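PDB 4OPF: Nrps/pks from Streptomyces albus, which is a ketosynthase domain of the oxazolomycin assembly line, of a family that extends polyketide chains, though it may itself only pass the chain on. Local coordinates for residues Arg105-Tyr110 with Ala181-Gly186; Asp288-Glu293 with Pro383-Pro388; Ala269-Val274 with Gly400-Ala405; Val213-Ala218 with Phe358-Gln363. All blocks are in the same frame, centred on the assembly; numbering follows the deposited sequence.

The four contacts lie within one ketosynthase of the thiolase fold. Contacts 1, 2 and 3 reach the same mixed sheet. Contact 1 joins two strands near one end, contact 2 sits beside strand 291-293 toward the other end, and contact 3 lays helix 268-282 against strand 401-408 between them. Contact 4 ties two loops together. Contact 1 closes before the others open along the chain. Contact 2 is nested inside the span closed by contact 3, and contact 4 alternates with both. Centres of contacts 1 and 4 are about 36 Å apart, on opposite sides of the chain's centre. Contacts 2, 3 and 4, with centres about 21 to 23 Å apart, join distant parts of the sequence.

Contact 1: Arg105-Tyr110 with Ala181-Gly186; sequences RGIGVY and AAVVAG
Two neighbouring parallel strands of the thiolase-fold sheet meet here, Ile-107 to Tyr-110 beside Ala-181 to Val-184. Their axes come within 4.5 Å. Four backbone hydrogen bonds alternate between them. Gly-108 N gives to Ala-181 O, and Val-183 N returns a bond to Gly-108 O at 2.8 Å that is nearly straight, 171° at the hydrogen. Tyr-110 N then gives to Val-183 O at 2.9 Å, and Ala-185 N to Tyr-110 O. Gly-108, Val-183 and Tyr-110 each use both N and O, which fixes the register.

Side chains lie on both faces. On one, Ile-107 CG2 meets Val-183 CG2 at 4.2 Å, while Ile-107 CG1 lies 4.1 Å from Ala-181 CB. Val-109 CG2 touches Val-183 CB more loosely. On the other face, the first torsion of Tyr-110 (chi1 -57°) sets CG beside the backbone N, and the ring lies near Gly-108. Ala-182 CB meets the ring edge at CE2, 4.1 Å away, and Val-183 O also lies near the ring plane at CD2. A side chain on Gly-108 would collide with that ring, so glycine suits the position. Tyr-110 CB also approaches Val-184 CG2 at 4.4 Å.

Helix 162-175 covers the tyrosine face, where His-169, Ala-170 and Ala-173 touch Tyr-110. Helix 138-147 packs on Val-109 from the other face. The sheet continues beyond both strands, through Thr-154 of strand 153-156 and Leu-232 of strand 226-234.

Contact 2: Asp288-Glu293 with Pro383-Pro388; sequences DVTYIE and PWPDAP
Pro-388 O is gripped by two donors, Thr-290 OG1 at 2.9 Å and Trp-384 NE1 at 3.0 Å. The threonine bond ties the chain at strand 291-293 of the thiolase-fold sheet to the loop before strand 390-396; the indole bond closes that loop on itself. The threonine hydroxyl lies in the carbonyl plane. The indole N-H comes from well above that plane, 58° out of it, so the two bonds reach the oxygen from different directions. Thr-290 CG2 is anti to the backbone N (chi1 of OG1 -61°), and it points tip to tip at Pro-385 CG, 3.7 Å away. Thr-290 CB packs on Trp-384 CZ2 at 3.8 Å, and Tyr-291 CB lies beside Trp-384 CH2. Pro-385 CD sits over one face of the indole, toward its rim. Met-349 and Leu-350 of helix 338-352 also touch the tryptophan. An alanine in place of Trp-384 would probably open a gap beside Thr-290 and Tyr-291 and leave Pro-388 O with one fewer donor. At the outer end, Asp-288 crosses the Pro-388 ring at about a right angle, with OD1 3.3 Å from Pro-388 CG.

Contact 3: Ala269-Val274 with Gly400-Ala405; sequences AAQRGV and GTNAHA
A helix packed on the sheet of the thiolase fold forms this contact: helix 268-282 lies against strand 401-408. Within the two segments their axes are 8.2 Å apart and run 29° from parallel. Val-274 carries most of the packing from the helix. Its CG1 stands between the backbone N and the carbonyl carbon (chi1 79°), and reaches the strand at two places, Asn-402 CB at 4.0 Å and His-404 CB at 4.1 Å. The other branch, CG2, rests on the strand backbone, 3.8 Å from Asn-402 O and 4.1 Å from Ala-403 CA. One turn earlier, Ala-270 CB meets the amide of Asn-402 at ND2, 3.7 Å away. An alanine in place of Val-274 would probably open a gap between the helix and the methylene groups of Asn-402 and His-404.

The polar ends of these strand residues are held elsewhere. Asn-402 ND2 gives to Asn-255 OD1 and Asp-257 OD1, while Asn-255 ND2 gives to Ala-270 O, so Asn-255 links strand and helix indirectly. His-404 ND1 pairs with Ser-394 OG and NE2 with Tyr-314 OH. Phe-396 of strand 390-396 adds to the packing on Val-274 and Asn-402. The helix and strand segments therefore meet through van der Waals contacts, without a direct hydrogen bond, and Asn-402 ND2 and both imidazole nitrogens are satisfied by partners outside the two segments.

Contact 4: Val213-Ala218 with Phe358-Gln363; sequences VFDRRA and FLSGRQ
Arg-216 N gives a hydrogen bond to Gln-363 O at 3.0 Å, in the plane of that carbonyl. Val-213 N gives to Ser-360 OG at 3.0 Å in one of two serine conformers, with OG anti to the backbone N (chi1 -169°), so this bond is less certain. Asp-215 lies between them and is used on both oxygens. Its OD1 accepts from Arg-217 N at 2.9 Å through the anti lone pair. Its OD2 takes a weak bond from Arg-362 N and a long salt bridge from Arg-217 NH2, 3.4 Å away. Arg-362 NH1 stays 4.0 Å from OD2, beyond a salt bridge, but its charge would probably still favour the carboxylate. The Gln-363 amide lies over the Arg-217 guanidinium, their planes 14° apart, though this glutamine is poorly ordered. Val-213 CG1 packs at the edge of the Phe-358 ring, 3.9 Å from CZ. Outside the segments, Phe-214 N is satisfied by Asp-303 OD2, and Ser-360 O by Arg-379 NH1. Asp-215 OD1 and Arg-217 N form an Asx turn that overlaps the type I beta turn Asp-215 to Ala-218; the aspartate's other oxygen faces the second loop.

Contact 1: Arg105-Tyr110 with Ala181-Gly186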
loop_
_atom_site.group_PDB
_atom_site.type_symbol
_atom_site.label_atom_id
_atom_site.label_comp_id
_atom_site.label_asym_id
_atom_site.label_seq_id
_atom_site.Cartn_x
_atom_site.Cartn_y
_atom_site.Cartn_z
ATOM N N ARG A 105 -11.243 -5.562 16.394
ATOM C CA ARG A 105 -11.864 -4.472 15.651
ATOM C C ARG A 105 -11.279 -4.275 14.260
ATOM O O ARG A 105 -10.190 -4.744 13.964
ATOM C CB ARG A 105 -11.780 -3.194 16.478
ATOM C CG ARG A 105 -12.658 -3.300 17.736
ATOM C CD ARG A 105 -12.630 -2.027 18.568
ATOM N NE ARG A 105 -13.597 -1.118 17.981
ATOM C CZ ARG A 105 -14.902 -1.068 18.276
ATOM N NH1 ARG A 105 -15.650 -0.232 17.590
ATOM N NH2 ARG A 105 -15.417 -1.795 19.241
ATOM N N GLY A 106 -12.025 -3.580 13.412
ATOM C CA GLY A 106 -11.621 -3.302 12.022
ATOM C C GLY A 106 -10.604 -2.185 11.916
ATOM O O GLY A 106 -10.893 -1.118 11.410
ATOM N N ILE A 107 -9.432 -2.440 12.432
ATOM C CA ILE A 107 -8.391 -1.449 12.544
ATOM C C ILE A 107 -7.252 -1.857 11.600
ATOM O O ILE A 107 -6.742 -2.939 11.714
ATOM C CB ILE A 107 -7.914 -1.354 14.015
ATOM C CG1 ILE A 107 -9.126 -0.928 14.878
ATOM C CG2 ILE A 107 -6.748 -0.406 14.134
ATOM C CD1 ILE A 107 -8.765 -0.620 16.296
ATOM N N GLY A 108 -6.896 -0.985 10.664
ATOM C CA GLY A 108 -5.812 -1.268 9.736
ATOM C C GLY A 108 -4.478 -0.898 10.352
ATOM O O GLY A 108 -4.412 -0.118 11.305
ATOM N N VAL A 109 -3.432 -1.530 9.855
ATOM C CA VAL A 109 -2.076 -1.321 10.282
ATOM C C VAL A 109 -1.238 -1.017 9.041
ATOM O O VAL A 109 -1.191 -1.793 8.096
ATOM C CB VAL A 109 -1.537 -2.571 10.943
ATOM C CG1 VAL A 109 -0.063 -2.437 11.327
ATOM C CG2 VAL A 109 -2.349 -2.898 12.165
ATOM N N TYR A 110 -0.566 0.120 9.048
ATOM C CA TYR A 110 0.194 0.602 7.919
ATOM C C TYR A 110 1.551 1.019 8.413
ATOM O O TYR A 110 1.658 1.979 9.187
ATOM C CB TYR A 110 -0.534 1.799 7.272
ATOM C CG TYR A 110 -1.939 1.419 6.845
ATOM C CD1 TYR A 110 -2.188 0.803 5.632
ATOM C CD2 TYR A 110 -2.982 1.530 7.720
ATOM C CE1 TYR A 110 -3.490 0.428 5.264
ATOM C CE2 TYR A 110 -4.262 1.170 7.361
ATOM C CZ TYR A 110 -4.506 0.610 6.142
ATOM O OH TYR A 110 -5.800 0.230 5.821
ATOM N N ALA A 181 -10.494 2.611 12.128
ATOM C CA ALA A 181 -9.362 3.280 12.707
ATOM C C ALA A 181 -8.141 2.668 12.115
ATOM O O ALA A 181 -8.230 1.630 11.476
ATOM C CB ALA A 181 -9.381 3.109 14.223
ATOM N N ALA A 182 -7.015 3.331 12.274
ATOM C CA ALA A 182 -5.758 2.906 11.659
ATOM C C ALA A 182 -4.547 3.181 12.545
ATOM O O ALA A 182 -4.435 4.251 13.174
ATOM C CB ALA A 182 -5.550 3.631 10.351
ATOM N N VAL A 183 -3.651 2.222 12.591
ATOM C CA VAL A 183 -2.379 2.419 13.205
ATOM C C VAL A 183 -1.413 2.737 12.061
ATOM O O VAL A 183 -1.348 1.990 11.069
ATOM C CB VAL A 183 -1.915 1.116 13.882
ATOM C CG1 VAL A 183 -0.489 1.225 14.324
ATOM C CG2 VAL A 183 -2.803 0.739 15.041
ATOM N N VAL A 184 -0.650 3.803 12.192
ATOM C CA VAL A 184 0.353 4.178 11.198
ATOM C C VAL A 184 1.670 4.317 11.943
ATOM O O VAL A 184 1.742 4.982 12.956
ATOM C CB VAL A 184 -0.019 5.517 10.557
ATOM C CG1 VAL A 184 1.059 6.067 9.636
ATOM C CG2 VAL A 184 -1.259 5.330 9.737
ATOM N N ALA A 185 2.726 3.706 11.435
ATOM C CA ALA A 185 3.993 3.729 12.105
ATOM C C ALA A 185 5.103 3.885 11.097
ATOM O O ALA A 185 4.970 3.529 9.941
ATOM C CB ALA A 185 4.244 2.414 12.832
ATOM N N GLY A 186 6.238 4.300 11.610
ATOM C CA GLY A 186 7.495 4.258 10.872
ATOM C C GLY A 186 8.543 3.767 11.825
ATOM O O GLY A 186 8.516 4.119 13.003
#

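Contact 2: Asp288-Glu293 with Pro383-Pro388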
loop_
_atom_site.group_PDB
_atom_site.type_symbol
_atom_site.label_atom_id
_atom_site.label_comp_id
_atom_site.label_asym_id
_atom_site.label_seq_id
_atom_site.Cartn_x
_atom_site.Cartn_y
_atom_site.Cartn_z
ATOM N N ASP A 288 -2.916 30.000 4.667
ATOM C CA ASP A 288 -3.242 29.571 5.998
ATOM C C ASP A 288 -2.249 28.582 6.564
ATOM O O ASP A 288 -2.239 28.389 7.778
ATOM C CB ASP A 288 -4.645 28.984 6.052
ATOM C CG ASP A 288 -5.726 30.059 5.867
ATOM O OD1 ASP A 288 -5.509 31.209 6.227
ATOM O OD2 ASP A 288 -6.784 29.732 5.359
ATOM N N VAL A 289 -1.425 27.977 5.720
ATOM C CA VAL A 289 -0.399 27.027 6.210
ATOM C C VAL A 289 0.791 27.883 6.651
ATOM O O VAL A 289 1.419 28.541 5.850
ATOM C CB VAL A 289 -0.005 26.010 5.145
ATOM C CG1 VAL A 289 1.052 25.037 5.649
ATOM C CG2 VAL A 289 -1.229 25.238 4.652
ATOM N N THR A 290 1.072 27.820 7.937
ATOM C CA THR A 290 2.003 28.692 8.636
ATOM C C THR A 290 3.405 28.120 8.791
ATOM O O THR A 290 4.382 28.883 8.896
ATOM C CB THR A 290 1.419 28.981 10.022
ATOM O OG1 THR A 290 0.174 29.628 9.834
ATOM C CG2 THR A 290 2.299 29.834 10.904
ATOM N N TYR A 291 3.523 26.802 8.825
ATOM C CA TYR A 291 4.798 26.143 9.043
ATOM C C TYR A 291 4.897 24.908 8.154
ATOM O O TYR A 291 3.919 24.190 8.000
ATOM C CB TYR A 291 4.873 25.688 10.493
ATOM C CG TYR A 291 6.189 25.052 10.897
ATOM C CD1 TYR A 291 7.222 25.837 11.326
ATOM C CD2 TYR A 291 6.402 23.662 10.821
ATOM C CE1 TYR A 291 8.429 25.316 11.711
ATOM C CE2 TYR A 291 7.639 23.114 11.180
ATOM C CZ TYR A 291 8.631 23.940 11.649
ATOM O OH TYR A 291 9.871 23.480 12.063
ATOM N N ILE A 292 6.062 24.672 7.570
ATOM C CA ILE A 292 6.349 23.480 6.812
ATOM C C ILE A 292 7.610 22.800 7.384
ATOM O O ILE A 292 8.686 23.401 7.437
ATOM C CB ILE A 292 6.594 23.825 5.361
ATOM C CG1 ILE A 292 5.358 24.576 4.819
ATOM C CG2 ILE A 292 6.880 22.607 4.524
ATOM C CD1 ILE A 292 5.515 24.986 3.412
ATOM N N GLU A 293 7.441 21.559 7.813
ATOM C CA GLU A 293 8.542 20.641 8.033
ATOM C C GLU A 293 8.998 20.133 6.644
ATOM O O GLU A 293 8.362 19.289 6.025
ATOM C CB GLU A 293 8.097 19.509 8.940
ATOM C CG GLU A 293 9.072 18.304 9.067
ATOM C CD GLU A 293 10.319 18.569 9.909
ATOM O OE1 GLU A 293 10.341 19.649 10.594
ATOM O OE2 GLU A 293 11.284 17.701 9.885
ATOM N N PRO A 383 5.767 31.401 20.603
ATOM C CA PRO A 383 4.363 31.045 20.553
ATOM C C PRO A 383 3.896 31.122 19.120
ATOM O O PRO A 383 4.531 31.749 18.280
ATOM C CB PRO A 383 3.683 32.109 21.458
ATOM C CG PRO A 383 4.719 33.144 21.740
ATOM C CD PRO A 383 6.042 32.475 21.585
ATOM N N TRP A 384 2.805 30.441 18.818
ATOM C CA TRP A 384 2.348 30.396 17.452
ATOM C C TRP A 384 2.120 31.843 17.025
ATOM O O TRP A 384 1.616 32.627 17.777
ATOM C CB TRP A 384 1.070 29.543 17.316
ATOM C CG TRP A 384 0.803 29.005 15.899
ATOM C CD1 TRP A 384 -0.002 29.562 14.979
ATOM C CD2 TRP A 384 1.367 27.832 15.281
ATOM N NE1 TRP A 384 0.012 28.826 13.845
ATOM C CE2 TRP A 384 0.842 27.752 14.007
ATOM C CE3 TRP A 384 2.229 26.827 15.713
ATOM C CZ2 TRP A 384 1.167 26.758 13.133
ATOM C CZ3 TRP A 384 2.545 25.798 14.839
ATOM C CH2 TRP A 384 1.994 25.773 13.566
ATOM N N PRO A 385 2.509 32.199 15.805
ATOM C CA PRO A 385 2.209 33.543 15.356
ATOM C C PRO A 385 0.717 33.775 15.220
ATOM O O PRO A 385 -0.070 32.881 15.430
ATOM C CB PRO A 385 2.880 33.630 13.987
ATOM C CG PRO A 385 3.230 32.260 13.587
ATOM C CD PRO A 385 3.191 31.383 14.788
ATOM N N ASP A 386 0.347 34.990 14.845
ATOM C CA ASP A 386 -1.048 35.367 14.679
ATOM C C ASP A 386 -1.481 34.917 13.271
ATOM O O ASP A 386 -1.513 35.696 12.334
ATOM C CB ASP A 386 -1.191 36.900 14.898
ATOM C CG ASP A 386 -2.637 37.351 15.014
ATOM O OD1 ASP A 386 -3.544 36.528 14.739
ATOM O OD2 ASP A 386 -2.862 38.537 15.366
ATOM N N ALA A 387 -1.790 33.626 13.142
ATOM C CA ALA A 387 -2.035 32.990 11.851
ATOM C C ALA A 387 -2.611 31.608 12.120
ATOM O O ALA A 387 -2.522 31.123 13.225
ATOM C CB ALA A 387 -0.727 32.884 11.081
ATOM N N PRO A 388 -3.235 30.977 11.117
ATOM C CA PRO A 388 -3.957 29.756 11.466
ATOM C C PRO A 388 -3.050 28.591 11.929
ATOM O O PRO A 388 -1.846 28.504 11.541
ATOM C CB PRO A 388 -4.696 29.400 10.173
ATOM C CG PRO A 388 -4.848 30.702 9.458
ATOM C CD PRO A 388 -3.658 31.530 9.815
#

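Contact 3: Ala269-Val274 with Gly400-Ala405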
loop_
_atom_site.group_PDB
_atom_site.type_symbol
_atom_site.label_atom_id
_atom_site.label_comp_id
_atom_site.label_asym_id
_atom_site.label_seq_id
_atom_site.Cartn_x
_atom_site.Cartn_y
_atom_site.Cartn_z
ATOM N N ALA A 269 8.665 19.696 -10.938
ATOM C CA ALA A 269 7.197 19.711 -11.240
ATOM C C ALA A 269 6.432 18.714 -10.354
ATOM O O ALA A 269 5.294 18.972 -9.936
ATOM C CB ALA A 269 6.990 19.412 -12.709
ATOM N N ALA A 270 7.073 17.582 -10.011
ATOM C CA ALA A 270 6.427 16.578 -9.172
ATOM C C ALA A 270 6.382 17.069 -7.729
ATOM O O ALA A 270 5.428 16.845 -7.035
ATOM C CB ALA A 270 7.178 15.260 -9.247
ATOM N N GLN A 271 7.396 17.785 -7.287
ATOM C CA GLN A 271 7.360 18.395 -5.938
ATOM C C GLN A 271 6.292 19.471 -5.816
ATOM O O GLN A 271 5.517 19.430 -4.878
ATOM C CB GLN A 271 8.722 18.929 -5.550
ATOM C CG GLN A 271 9.769 17.818 -5.431
ATOM C CD GLN A 271 11.145 18.327 -4.932
ATOM O OE1 GLN A 271 11.286 19.429 -4.412
ATOM N NE2 GLN A 271 12.132 17.509 -5.090
ATOM N N ARG A 272 6.186 20.362 -6.797
ATOM C CA ARG A 272 5.069 21.290 -6.829
ATOM C C ARG A 272 3.737 20.556 -6.846
ATOM O O ARG A 272 2.863 20.872 -6.067
ATOM C CB ARG A 272 5.156 22.233 -8.015
ATOM C CG ARG A 272 6.318 23.207 -7.954
ATOM C CD ARG A 272 6.318 24.234 -9.105
ATOM N NE ARG A 272 6.719 23.711 -10.389
ATOM C CZ ARG A 272 7.969 23.633 -10.842
ATOM N NH1 ARG A 272 8.221 23.124 -12.038
ATOM N NH2 ARG A 272 8.996 24.044 -10.122
ATOM N N GLY A 273 3.602 19.560 -7.709
ATOM C CA GLY A 273 2.349 18.875 -7.881
ATOM C C GLY A 273 1.869 18.173 -6.604
ATOM O O GLY A 273 0.705 18.218 -6.275
ATOM N N VAL A 274 2.770 17.511 -5.873
ATOM C CA VAL A 274 2.339 16.750 -4.708
ATOM C C VAL A 274 1.906 17.723 -3.626
ATOM O O VAL A 274 0.937 17.485 -2.897
ATOM C CB VAL A 274 3.404 15.775 -4.218
ATOM C CG1 VAL A 274 4.482 16.475 -3.401
ATOM C CG2 VAL A 274 2.750 14.733 -3.380
ATOM N N GLY A 400 12.091 8.247 -6.012
ATOM C CA GLY A 400 11.086 8.734 -6.966
ATOM C C GLY A 400 9.828 9.153 -6.255
ATOM O O GLY A 400 9.087 9.976 -6.750
ATOM N N THR A 401 9.598 8.638 -5.069
ATOM C CA THR A 401 8.322 8.868 -4.344
ATOM C C THR A 401 8.318 10.200 -3.571
ATOM O O THR A 401 9.220 10.449 -2.807
ATOM C CB THR A 401 8.035 7.727 -3.347
ATOM O OG1 THR A 401 7.811 6.490 -4.057
ATOM C CG2 THR A 401 6.775 7.977 -2.572
ATOM N N ASN A 402 7.291 11.030 -3.755
ATOM C CA ASN A 402 7.089 12.194 -2.972
ATOM C C ASN A 402 5.781 12.132 -2.233
ATOM O O ASN A 402 4.769 11.598 -2.750
ATOM C CB ASN A 402 7.016 13.420 -3.874
ATOM C CG ASN A 402 8.154 13.500 -4.827
ATOM O OD1 ASN A 402 9.300 13.601 -4.425
ATOM N ND2 ASN A 402 7.859 13.462 -6.100
ATOM N N ALA A 403 5.764 12.744 -1.052
ATOM C CA ALA A 403 4.588 12.798 -0.247
ATOM C C ALA A 403 4.515 14.111 0.496
ATOM O O ALA A 403 5.565 14.655 0.858
ATOM C CB ALA A 403 4.605 11.652 0.728
ATOM N N HIS A 404 3.294 14.581 0.760
ATOM C CA HIS A 404 3.100 15.829 1.468
ATOM C C HIS A 404 1.792 15.773 2.218
ATOM O O HIS A 404 0.772 15.357 1.689
ATOM C CB HIS A 404 3.087 16.978 0.445
ATOM C CG HIS A 404 3.091 18.365 1.026
ATOM N ND1 HIS A 404 4.232 18.982 1.500
ATOM C CD2 HIS A 404 2.105 19.295 1.115
ATOM C CE1 HIS A 404 3.927 20.199 1.916
ATOM N NE2 HIS A 404 2.655 20.429 1.658
ATOM N N ALA A 405 1.816 16.172 3.481
ATOM C CA ALA A 405 0.647 16.106 4.332
ATOM C C ALA A 405 0.393 17.474 4.945
ATOM O O ALA A 405 1.350 18.181 5.309
ATOM C CB ALA A 405 0.862 15.078 5.425
#

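Contact 4: Val213-Ala218 with Phe358-Gln363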
loop_
_atom_site.group_PDB
_atom_site.type_symbol
_atom_site.label_atom_id
_atom_site.label_comp_id
_atom_site.label_asym_id
_atom_site.label_seq_id
_atom_site.Cartn_x
_atom_site.Cartn_y
_atom_site.Cartn_z
ATOM N N VAL A 213 21.877 21.720 6.471
ATOM C CA VAL A 213 20.878 21.837 5.416
ATOM C C VAL A 213 20.561 23.302 5.098
ATOM O O VAL A 213 20.887 24.193 5.890
ATOM C CB VAL A 213 19.624 20.952 5.711
ATOM C CG1 VAL A 213 18.885 21.374 6.977
ATOM C CG2 VAL A 213 18.695 20.929 4.518
ATOM N N PHE A 214 20.004 23.532 3.891
ATOM C CA PHE A 214 19.667 24.890 3.337
ATOM C C PHE A 214 20.827 25.898 3.475
ATOM O O PHE A 214 20.614 27.076 3.758
ATOM C CB PHE A 214 18.341 25.445 3.917
ATOM C CG PHE A 214 17.172 24.569 3.634
ATOM C CD1 PHE A 214 16.831 24.251 2.323
ATOM C CD2 PHE A 214 16.433 24.006 4.663
ATOM C CE1 PHE A 214 15.769 23.392 2.038
ATOM C CE2 PHE A 214 15.370 23.150 4.382
ATOM C CZ PHE A 214 15.032 22.862 3.065
ATOM N N ASP A 215 22.017 25.388 3.158
ATOM C CA ASP A 215 23.287 25.851 3.694
ATOM C C ASP A 215 24.433 25.279 2.835
ATOM O O ASP A 215 24.379 24.109 2.429
ATOM C CB ASP A 215 23.427 25.278 5.110
ATOM C CG ASP A 215 24.667 25.774 5.834
ATOM O OD1 ASP A 215 25.816 25.441 5.460
ATOM O OD2 ASP A 215 24.485 26.490 6.826
ATOM N N ARG A 216 25.492 26.059 2.609
ATOM C CA ARG A 216 26.654 25.606 1.788
ATOM C C ARG A 216 27.509 24.406 2.288
ATOM O O ARG A 216 28.210 23.783 1.486
ATOM C CB ARG A 216 27.610 26.771 1.536
ATOM C CG ARG A 216 27.118 27.745 0.503
ATOM C CD ARG A 216 28.274 28.631 0.084
ATOM N NE ARG A 216 28.616 29.691 1.061
ATOM C CZ ARG A 216 29.851 30.038 1.484
ATOM N NH1 ARG A 216 30.957 29.433 1.034
ATOM N NH2 ARG A 216 29.993 31.034 2.372
ATOM N N ARG A 217 27.491 24.095 3.582
ATOM C CA ARG A 217 28.262 22.945 4.085
ATOM C C ARG A 217 27.513 21.609 3.950
ATOM O O ARG A 217 28.069 20.552 4.279
ATOM C CB ARG A 217 28.684 23.184 5.532
ATOM C CG ARG A 217 29.718 24.300 5.667
ATOM C CD ARG A 217 29.748 24.854 7.088
ATOM N NE ARG A 217 28.544 25.630 7.418
ATOM C CZ ARG A 217 28.288 26.164 8.611
ATOM N NH1 ARG A 217 29.143 26.010 9.623
ATOM N NH2 ARG A 217 27.170 26.851 8.797
ATOM N N ALA A 218 26.273 21.661 3.449
ATOM C CA ALA A 218 25.388 20.470 3.347
ATOM C C ALA A 218 26.009 19.247 2.618
ATOM O O ALA A 218 26.366 19.324 1.436
ATOM C CB ALA A 218 24.041 20.861 2.716
ATOM N N PHE A 358 14.768 26.214 14.415
ATOM C CA PHE A 358 15.509 25.549 13.381
ATOM C C PHE A 358 17.007 25.708 13.627
ATOM O O PHE A 358 17.495 26.821 13.867
ATOM C CB PHE A 358 15.140 26.138 12.045
ATOM C CG PHE A 358 15.926 25.588 10.908
ATOM C CD1 PHE A 358 15.809 24.267 10.546
ATOM C CD2 PHE A 358 16.805 26.392 10.205
ATOM C CE1 PHE A 358 16.538 23.749 9.487
ATOM C CE2 PHE A 358 17.519 25.890 9.128
ATOM C CZ PHE A 358 17.394 24.559 8.770
ATOM N N LEU A 359 17.742 24.600 13.553
ATOM C CA LEU A 359 19.166 24.602 13.885
ATOM C C LEU A 359 20.129 25.035 12.755
ATOM O O LEU A 359 21.024 25.825 12.987
ATOM C CB LEU A 359 19.573 23.249 14.483
ATOM C CG LEU A 359 19.351 23.089 15.990
ATOM C CD1 LEU A 359 17.906 23.370 16.373
ATOM C CD2 LEU A 359 19.716 21.675 16.436
ATOM N N SER A 360 19.954 24.574 11.535
ATOM C CA SER A 360 20.929 24.860 10.453
ATOM C C SER A 360 20.667 26.188 9.696
ATOM O O SER A 360 20.382 27.211 10.339
ATOM C CB SER A 360 21.006 23.665 9.492
ATOM O OG SER A 360 22.100 23.798 8.612
ATOM N N GLY A 361 20.790 26.190 8.345
ATOM C CA GLY A 361 20.495 27.367 7.477
ATOM C C GLY A 361 21.412 28.597 7.595
ATOM O O GLY A 361 21.088 29.697 7.103
ATOM N N ARG A 362 22.588 28.383 8.187
ATOM C CA ARG A 362 23.424 29.460 8.731
ATOM C C ARG A 362 24.504 29.877 7.710
ATOM O O ARG A 362 25.573 30.379 8.086
ATOM C CB ARG A 362 24.079 29.051 10.089
ATOM C CG ARG A 362 23.565 27.785 10.804
ATOM C CD ARG A 362 24.356 26.539 10.396
ATOM N NE ARG A 362 24.215 25.440 11.341
ATOM C CZ ARG A 362 24.329 24.147 11.039
ATOM N NH1 ARG A 362 24.549 23.750 9.786
ATOM N NH2 ARG A 362 24.175 23.238 12.006
ATOM N N GLN A 363 24.215 29.679 6.423
ATOM C CA GLN A 363 25.177 29.918 5.344
ATOM C C GLN A 363 24.380 29.832 4.037
ATOM O O GLN A 363 24.489 28.849 3.292
ATOM C CB GLN A 363 26.322 28.883 5.400
ATOM C CG GLN A 363 27.601 29.271 4.660
ATOM C CD GLN A 363 28.863 28.725 5.321
ATOM O OE1 GLN A 363 29.541 27.848 4.771
ATOM N NE2 GLN A 363 29.183 29.244 6.510
#